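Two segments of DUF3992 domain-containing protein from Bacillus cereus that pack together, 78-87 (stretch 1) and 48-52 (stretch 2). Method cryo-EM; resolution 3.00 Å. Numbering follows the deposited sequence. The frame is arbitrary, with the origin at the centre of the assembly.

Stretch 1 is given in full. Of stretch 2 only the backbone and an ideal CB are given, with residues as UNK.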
# COMPACT_ATOMS: atom_id res chain seq x y z
N VAL A 78 25.57 -49.12 -14.76
CA VAL A 78 25.85 -50.38 -15.45
C VAL A 78 24.54 -51.15 -15.57
O VAL A 78 23.89 -51.43 -14.56
CB VAL A 78 26.90 -51.21 -14.71
CG1 VAL A 78 26.86 -52.64 -15.17
CG2 VAL A 78 28.28 -50.63 -14.94
N VAL A 79 24.16 -51.50 -16.80
CA VAL A 79 22.86 -52.09 -17.10
C VAL A 79 23.08 -53.47 -17.71
O VAL A 79 23.88 -53.62 -18.64
CB VAL A 79 22.05 -51.20 -18.05
CG1 VAL A 79 20.78 -51.89 -18.46
CG2 VAL A 79 21.75 -49.87 -17.41
N ALA A 80 22.37 -54.46 -17.18
CA ALA A 80 22.44 -55.81 -17.72
C ALA A 80 21.53 -55.94 -18.94
O ALA A 80 20.66 -55.10 -19.20
CB ALA A 80 22.06 -56.83 -16.66
N THR A 81 21.72 -57.02 -19.69
CA THR A 81 20.95 -57.26 -20.90
C THR A 81 19.54 -57.70 -20.55
O THR A 81 19.34 -58.55 -19.68
CB THR A 81 21.62 -58.31 -21.77
OG1 THR A 81 22.97 -57.92 -22.03
CG2 THR A 81 20.89 -58.46 -23.08
N GLY A 82 18.55 -57.13 -21.23
CA GLY A 82 17.17 -57.44 -20.97
C GLY A 82 16.52 -56.61 -19.89
O GLY A 82 15.37 -56.89 -19.53
N SER A 83 17.21 -55.61 -19.36
CA SER A 83 16.67 -54.73 -18.33
C SER A 83 16.93 -53.28 -18.72
O SER A 83 17.54 -52.99 -19.75
CB SER A 83 17.28 -55.06 -16.97
OG SER A 83 16.75 -54.23 -15.96
N SER A 84 16.46 -52.36 -17.88
CA SER A 84 16.54 -50.93 -18.17
C SER A 84 16.98 -50.18 -16.93
O SER A 84 17.02 -50.74 -15.83
CB SER A 84 15.20 -50.39 -18.66
OG SER A 84 14.82 -50.99 -19.88
N ALA A 85 17.32 -48.91 -17.11
CA ALA A 85 17.66 -48.06 -15.98
C ALA A 85 17.39 -46.61 -16.32
O ALA A 85 17.73 -46.16 -17.42
CB ALA A 85 19.13 -48.23 -15.59
N SER A 86 16.80 -45.87 -15.39
CA SER A 86 16.40 -44.49 -15.61
C SER A 86 17.29 -43.54 -14.82
O SER A 86 18.08 -43.96 -13.97
CB SER A 86 14.94 -44.29 -15.24
OG SER A 86 14.71 -44.68 -13.91
N PHE A 87 17.16 -42.25 -15.10
CA PHE A 87 18.04 -41.26 -14.50
C PHE A 87 17.48 -39.86 -14.67
O PHE A 87 16.63 -39.61 -15.53
CB PHE A 87 19.44 -41.33 -15.11
CG PHE A 87 19.45 -41.21 -16.60
CD1 PHE A 87 19.34 -39.97 -17.21
CD2 PHE A 87 19.57 -42.32 -17.39
CE1 PHE A 87 19.34 -39.86 -18.58
CE2 PHE A 87 19.57 -42.21 -18.76
CZ PHE A 87 19.46 -40.98 -19.35
N UNK A 48 16.17 -35.99 -18.02
CA UNK A 48 15.61 -37.21 -17.47
C UNK A 48 15.40 -38.21 -18.60
O UNK A 48 15.14 -37.82 -19.74
CB UNK A 48 14.30 -36.93 -16.73
N UNK A 49 15.52 -39.49 -18.28
CA UNK A 49 15.29 -40.49 -19.31
C UNK A 49 15.62 -41.89 -18.84
O UNK A 49 15.74 -42.15 -17.64
CB UNK A 49 16.11 -40.16 -20.56
N UNK A 50 15.75 -42.80 -19.81
CA UNK A 50 16.07 -44.19 -19.52
C UNK A 50 17.00 -44.72 -20.60
O UNK A 50 17.11 -44.17 -21.69
CB UNK A 50 14.80 -45.04 -19.43
N UNK A 51 17.67 -45.82 -20.26
CA UNK A 51 18.46 -46.60 -21.20
C UNK A 51 18.00 -48.05 -21.11
O UNK A 51 17.89 -48.59 -20.01
CB UNK A 51 19.96 -46.47 -20.91
N UNK A 52 17.72 -48.65 -22.26
CA UNK A 52 17.27 -50.03 -22.36
C UNK A 52 18.26 -50.81 -23.20
O UNK A 52 18.56 -50.42 -24.34
CB UNK A 52 15.86 -50.11 -22.96

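Stretch 2 runs antiparallel to strand 84-87, with 163° between their N-to-C directions and axes 4.6 Å apart at closest approach. Positions 49 and 51 make the hydrogen-bonded pairs, with Phe 87 and Ala 85; positions 50 and 52 make the non-hydrogen-bonded pairs, with Ser 86 and Ser 84. CB directions therefore alternate, 49 and 51 sharing the sheet face of Ala 85 and Phe 87, 50 and 52 that of Ser 84 and Ser 86.

At position 48 the CA-to-CB bond points away overall, although the ideal CB lies 3.8 Å from Phe 87 O. Many residues would suit. The residue is Ser 48; its CA makes a CA-H...O contact with Phe 87 O (3.3 Å).

Position 49 is the most constrained by what is visible. Its N donates to Phe 87 O (3.0 Å, 157°) and its O accepts from Phe 87 N (2.9 Å, 145°), while an ideal CB would sit 3.7 Å from Phe 87 CZ. With chi1 at 54° (p), the phenyl group reaches across this position, favouring a very small residue; the extended phi/psi of 173/-164 is comfortable for glycine. It is Gly 49, whose O lies over one face of the Phe 87 ring.

At position 50 the ideal CB is 4.2 Å from Ser 86 CA and 5.4 Å from Ser 84 CB. These small neighbours leave room for a beta-branched, aromatic or long side chain. The residue is Tyr 50. Its CB is 4.3 Å from Ser 86 CB, but at chi1 64° (p) the ring leads away, and its hydroxyl does not touch stretch 1.

Position 51 has Phe 87 CE2 4.8 Å and Val 79 CG2 5.2 Å from its ideal CB, with only the methyl of Ala 85 on its cross-strand partner. An apolar side chain fits: valine, isoleucine, leucine or methionine. Leu 51, with chi1 t, brings CD2 to 4.3 Å from Val 79 CG2. Its backbone closes the second pair of bonds, N to Ala 85 O (2.9 Å) and Ala 85 N to Leu 51 O (3.0 Å).

Position 52 places its ideal CB 3.4 Å from Ser 84 OG, and stretch 1 offers no charge there. Threonine or a long polar chain would be plausible. Lys 52 keeps CB and CG each 3.4 Å from Ser 84 OG, and only the end of the chain leads away, NZ being hydrogen-bonded elsewhere in the structure.

Stretch 2, residues 48-52: SGYLK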
# COMPACT_ATOMS: atom_id res chain seq x y z
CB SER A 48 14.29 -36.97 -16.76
OG SER A 48 14.46 -36.11 -15.65
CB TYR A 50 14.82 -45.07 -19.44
CG TYR A 50 14.04 -45.17 -20.73
CD1 TYR A 50 12.91 -44.42 -20.93
CD2 TYR A 50 14.43 -46.04 -21.73
CE1 TYR A 50 12.20 -44.51 -22.09
CE2 TYR A 50 13.73 -46.13 -22.90
CZ TYR A 50 12.61 -45.36 -23.07
OH TYR A 50 11.89 -45.45 -24.24
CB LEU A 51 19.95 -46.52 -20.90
CG LEU A 51 20.84 -47.28 -21.88
CD1 LEU A 51 21.22 -46.39 -23.03
CD2 LEU A 51 22.07 -47.81 -21.19
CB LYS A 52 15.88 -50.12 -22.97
CG LYS A 52 15.44 -51.55 -23.22
CD LYS A 52 13.93 -51.68 -23.42
CE LYS A 52 13.33 -50.59 -24.28
NZ LYS A 52 14.15 -50.27 -25.48
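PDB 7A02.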